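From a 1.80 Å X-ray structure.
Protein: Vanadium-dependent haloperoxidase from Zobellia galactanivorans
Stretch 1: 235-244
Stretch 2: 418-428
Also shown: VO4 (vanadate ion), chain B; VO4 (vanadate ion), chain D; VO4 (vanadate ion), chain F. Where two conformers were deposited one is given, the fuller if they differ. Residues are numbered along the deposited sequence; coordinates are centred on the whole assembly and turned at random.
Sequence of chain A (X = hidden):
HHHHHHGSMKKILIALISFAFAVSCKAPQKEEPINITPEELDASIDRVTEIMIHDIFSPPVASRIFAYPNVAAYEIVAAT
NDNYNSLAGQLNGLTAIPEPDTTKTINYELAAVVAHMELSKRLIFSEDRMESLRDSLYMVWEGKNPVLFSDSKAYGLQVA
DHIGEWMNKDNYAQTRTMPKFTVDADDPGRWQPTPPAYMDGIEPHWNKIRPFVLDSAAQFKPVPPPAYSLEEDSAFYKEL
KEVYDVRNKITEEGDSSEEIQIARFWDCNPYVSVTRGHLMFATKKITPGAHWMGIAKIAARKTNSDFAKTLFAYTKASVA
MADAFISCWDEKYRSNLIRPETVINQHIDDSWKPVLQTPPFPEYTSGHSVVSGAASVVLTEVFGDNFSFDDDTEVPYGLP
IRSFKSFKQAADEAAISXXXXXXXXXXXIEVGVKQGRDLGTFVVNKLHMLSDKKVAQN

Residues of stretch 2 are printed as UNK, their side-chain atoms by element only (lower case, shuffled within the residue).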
# COMPACT_ATOMS: atom_id res chain seq x y z
N ALA A 235 -8.73 8.04 30.36
CA ALA A 235 -8.93 7.21 29.15
C ALA A 235 -7.56 6.65 28.66
O ALA A 235 -7.47 5.47 28.30
CB ALA A 235 -9.65 7.98 28.00
N PHE A 236 -6.49 7.44 28.70
CA PHE A 236 -5.19 7.02 28.23
C PHE A 236 -4.70 5.83 29.06
O PHE A 236 -4.26 4.78 28.54
CB PHE A 236 -4.18 8.14 28.22
CG PHE A 236 -2.83 7.74 27.66
CD1 PHE A 236 -1.89 7.16 28.49
CD2 PHE A 236 -2.56 7.78 26.29
CE1 PHE A 236 -0.67 6.75 28.01
CE2 PHE A 236 -1.35 7.32 25.78
CZ PHE A 236 -0.39 6.82 26.66
N TYR A 237 -4.81 5.96 30.36
CA TYR A 237 -4.33 4.92 31.24
C TYR A 237 -5.10 3.63 31.04
O TYR A 237 -4.52 2.52 31.03
CB TYR A 237 -4.37 5.37 32.71
CG TYR A 237 -3.35 4.60 33.55
CD1 TYR A 237 -2.01 4.95 33.49
CD2 TYR A 237 -3.72 3.55 34.36
CE1 TYR A 237 -1.05 4.29 34.24
CE2 TYR A 237 -2.75 2.86 35.12
CZ TYR A 237 -1.42 3.26 35.04
OH TYR A 237 -0.44 2.60 35.76
N LYS A 238 -6.41 3.73 30.86
CA LYS A 238 -7.18 2.57 30.53
C LYS A 238 -6.66 1.87 29.31
O LYS A 238 -6.57 0.65 29.27
CB LYS A 238 -8.68 2.86 30.48
CG LYS A 238 -9.13 3.22 31.91
CD LYS A 238 -10.64 3.36 32.01
CE LYS A 238 -11.08 3.82 33.39
NZ LYS A 238 -12.46 4.33 33.27
N GLU A 239 -6.37 2.65 28.28
CA GLU A 239 -5.90 2.03 27.05
C GLU A 239 -4.47 1.44 27.16
O GLU A 239 -4.21 0.42 26.60
CB GLU A 239 -5.91 3.10 25.92
CG GLU A 239 -7.35 3.40 25.56
CD GLU A 239 -7.59 3.87 24.18
OE1 GLU A 239 -6.64 3.97 23.37
OE2 GLU A 239 -8.82 4.10 23.91
N LEU A 240 -3.63 2.04 27.97
CA LEU A 240 -2.26 1.58 28.23
C LEU A 240 -2.33 0.27 28.97
O LEU A 240 -1.64 -0.72 28.66
CB LEU A 240 -1.60 2.62 29.17
CG LEU A 240 -0.18 2.31 29.56
CD1 LEU A 240 0.67 2.36 28.32
CD2 LEU A 240 0.32 3.30 30.60
N LYS A 241 -3.24 0.24 29.96
CA LYS A 241 -3.45 -0.96 30.74
C LYS A 241 -3.97 -2.12 29.93
O LYS A 241 -3.58 -3.26 30.14
CB LYS A 241 -4.36 -0.67 31.95
CG LYS A 241 -4.52 -1.83 32.95
CD LYS A 241 -5.72 -1.70 33.90
CE LYS A 241 -5.63 -2.68 35.08
NZ LYS A 241 -6.07 -4.06 34.74
N GLU A 242 -4.84 -1.87 28.97
CA GLU A 242 -5.28 -2.86 28.02
C GLU A 242 -4.11 -3.50 27.22
O GLU A 242 -4.03 -4.64 27.15
CB GLU A 242 -6.37 -2.26 27.10
CG GLU A 242 -6.82 -3.33 26.13
CD GLU A 242 -7.78 -2.92 25.02
OE1 GLU A 242 -7.97 -1.72 24.76
OE2 GLU A 242 -8.32 -3.87 24.34
N VAL A 243 -3.23 -2.71 26.61
CA VAL A 243 -2.03 -3.16 25.94
C VAL A 243 -1.23 -4.07 26.81
O VAL A 243 -0.80 -5.16 26.41
CB VAL A 243 -1.20 -1.98 25.37
CG1 VAL A 243 0.04 -2.56 24.67
CG2 VAL A 243 -2.05 -1.24 24.34
N TYR A 244 -1.00 -3.60 28.03
CA TYR A 244 -0.17 -4.30 29.02
C TYR A 244 -0.77 -5.66 29.33
O TYR A 244 -0.10 -6.71 29.24
CB TYR A 244 -0.10 -3.43 30.26
CG TYR A 244 0.71 -4.05 31.37
CD1 TYR A 244 2.06 -4.04 31.33
CD2 TYR A 244 0.08 -4.59 32.46
CE1 TYR A 244 2.85 -4.58 32.37
CE2 TYR A 244 0.85 -5.11 33.52
CZ TYR A 244 2.23 -5.14 33.42
OH TYR A 244 3.03 -5.64 34.44
N UNK A 418 -2.49 -5.46 15.74
CA UNK A 418 -1.63 -4.45 16.38
C UNK A 418 -1.82 -4.33 17.90
O UNK A 418 -0.89 -3.89 18.55
c UNK A 418 -0.55 -3.89 13.63
c UNK A 418 -1.76 -3.18 14.20
c UNK A 418 1.91 -3.38 13.48
n UNK A 418 2.90 -2.43 13.42
n UNK A 418 2.26 -4.65 13.37
c UNK A 418 -1.79 -3.09 15.72
n UNK A 418 0.65 -3.00 13.62
N UNK A 419 -2.98 -4.75 18.40
CA UNK A 419 -3.24 -4.84 19.84
C UNK A 419 -2.55 -6.06 20.37
O UNK A 419 -1.78 -5.96 21.39
c UNK A 419 -5.02 -5.19 21.61
c UNK A 419 -5.26 -2.52 22.06
c UNK A 419 -4.75 -4.90 20.14
s UNK A 419 -4.44 -3.97 22.80
N UNK A 420 -2.72 -7.20 19.67
CA UNK A 420 -1.97 -8.41 20.08
C UNK A 420 -0.51 -8.18 20.02
O UNK A 420 0.24 -8.79 20.79
o UNK A 420 -7.79 -11.06 18.77
c UNK A 420 -3.78 -9.92 19.05
c UNK A 420 -6.47 -10.68 18.82
c UNK A 420 -4.27 -10.57 17.91
c UNK A 420 -6.02 -10.07 20.00
c UNK A 420 -4.66 -9.71 20.10
c UNK A 420 -5.62 -10.92 17.79
c UNK A 420 -2.30 -9.58 19.19
N UNK A 421 -0.08 -7.33 19.07
CA UNK A 421 1.31 -7.08 18.93
C UNK A 421 1.99 -6.17 19.96
O UNK A 421 3.25 -6.14 20.01
N UNK A 422 1.21 -5.45 20.76
CA UNK A 422 1.71 -4.58 21.84
C UNK A 422 2.25 -3.28 21.42
O UNK A 422 2.94 -2.63 22.19
N UNK A 423 1.92 -2.84 20.17
CA UNK A 423 2.49 -1.62 19.63
C UNK A 423 1.52 -0.47 19.37
O UNK A 423 1.92 0.62 19.04
c UNK A 423 4.50 -2.86 18.76
c UNK A 423 2.57 -2.27 17.17
c UNK A 423 2.08 -3.68 17.13
c UNK A 423 3.40 -1.88 18.38
N UNK A 424 0.23 -0.73 19.44
CA UNK A 424 -0.83 0.29 19.33
C UNK A 424 -1.79 0.20 20.43
O UNK A 424 -2.19 -0.89 20.85
c UNK A 424 -1.59 0.21 17.97
c UNK A 424 0.11 2.35 15.56
c UNK A 424 -0.27 0.21 15.73
c UNK A 424 -0.84 0.81 16.81
n UNK A 424 0.31 1.19 14.97
n UNK A 424 -0.55 2.14 16.70
N UNK A 425 -2.31 1.35 20.84
CA UNK A 425 -3.48 1.41 21.74
C UNK A 425 -4.79 1.22 20.94
O UNK A 425 -4.86 1.45 19.72
c UNK A 425 -1.52 4.23 22.36
o UNK A 425 1.38 4.81 24.47
c UNK A 425 -3.57 2.80 22.43
c UNK A 425 -1.80 2.88 24.22
c UNK A 425 -0.57 3.34 24.77
c UNK A 425 0.17 4.26 24.08
c UNK A 425 -2.28 3.32 23.05
c UNK A 425 -0.32 4.73 22.88
N UNK A 426 -5.88 0.95 21.66
CA UNK A 426 -7.17 0.80 21.03
C UNK A 426 -7.57 1.94 20.13
O UNK A 426 -8.13 1.70 19.01
n UNK A 426 -11.87 -2.25 21.72
c UNK A 426 -10.97 -2.33 22.71
c UNK A 426 -10.63 0.13 22.75
n UNK A 426 -10.43 -1.23 23.23
n UNK A 426 -10.68 -3.54 23.23
c UNK A 426 -8.26 0.48 22.10
c UNK A 426 -9.71 0.38 21.56
N UNK A 427 -7.42 3.17 20.60
CA UNK A 427 -7.88 4.35 19.80
C UNK A 427 -7.21 4.42 18.44
O UNK A 427 -7.88 4.68 17.41
c UNK A 427 -7.71 5.63 20.54
N UNK A 428 -5.88 4.17 18.40
CA UNK A 428 -5.14 4.24 17.13
C UNK A 428 -5.65 3.21 16.14
O UNK A 428 -5.75 3.48 14.94
c UNK A 428 -3.66 4.01 17.39
V VO4 B . 1.40 0.89 13.13
O2 VO4 D . -0.02 -0.26 12.74
O4 VO4 F . 2.72 0.57 13.93
O HOH W 1 -5.71 -0.00 24.32
O HOH W 2 -0.43 -6.16 23.83

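Position 418 carries seven side-chain atoms, an unbranched run of three carbons and a nitrogen ending in a carbon that bears two more nitrogens. This guanidinium is Arg418. It lies out of reach of stretch 1 and turns instead to the vanadate, with NE 3.0 Å from O2 and NH2 3.0 Å from O4, both hydrogen bonds to the ion.

Position 419 has three carbons and a sulfur in an unbranched chain, the sulfur lying before the last carbon; the sulfur lies near Val243 and the last carbon near Glu242, and this is methionine. The CA-to-CB bond of Met419 points sideways, but the chain end comes nearer to stretch 1, placing SD 3.9 Å from Val243 CG2 and CE 3.9 Å from Glu242 OE1.

At 420, one carbon leads to a six-carbon ring bearing an oxygen, the signature of tyrosine. Tyr420 points away and makes no contact with stretch 1.

Positions 421 and 422 have no side-chain atoms, so both are glycine. At Gly421 an ideal CB would point away from stretch 1 and meet a carbon of 423 at 2.9 Å. Gly422 has phi of 78°, a value that favours glycine, and leaves the helix in a Schellman motif. Its carbonyl O sits 3.8 Å from Val243 CG1.

Position 423 shows four carbons, forked at the first, with one arm two carbons long: isoleucine. Ile423 points away from the helix of stretch 1.

Position 424 holds one carbon and a five-membered ring of three carbons and two nitrogens, hence histidine. His424 directs its ring to the cofactor, and NE2 binds V of the vanadate at 2.2 Å, as suits a vanadium-dependent haloperoxidase. Its backbone faces the other way: O lies 3.5 Å from Val243 CG2 and is buried without a polar partner.

Position 425 again has a six-carbon ring with one oxygen, here packed against Phe236, Leu240 and Val243. This is Tyr425, at the N-cap position of the next helix. Its CZ is 3.7 Å from Phe236 CZ in an oblique aromatic pair, while CE1 meets Leu240 CD1 at 3.9 Å.

The seven atoms at 426 repeat the guanidinium pattern, now beside a carboxylate. The CA-to-CB bond of Arg426 points toward stretch 1, and its guanidinium meets Glu242, with NE to OE1 at 2.9 Å and NH2 to OE2 at 2.6 Å.

A single carbon, near Glu239 OE1 at 427 and clear of stretch 1 at 428, marks both as alanine. Ala427 N donates to Glu239 OE1 at 3.0 Å, and the small CB leaves that oxygen 3.5 Å away; Ala428 makes no contact.

The contact combines apolar packing with polar contacts from two glutamates that are largely covered by stretch 2. Phe236, Leu240 and Val243 pack on Tyr425, with Met419 extending the apolar surface at Val243. Glu239 accepts from a backbone amide in the first turn of the new helix, and Glu242 forms the two-pronged salt bridge with Arg426. One water links Glu239 O, Glu242 OE1 and Arg426 N; another bridges Val243 O and Met419 O. The helix thus packs against a segment whose Arg418 and His424 side chains contact the vanadate, His424 NE2 binding the vanadium and Arg418 donating two hydrogen bonds.

Stretch 2 418-428: RMYGGIHYRAA
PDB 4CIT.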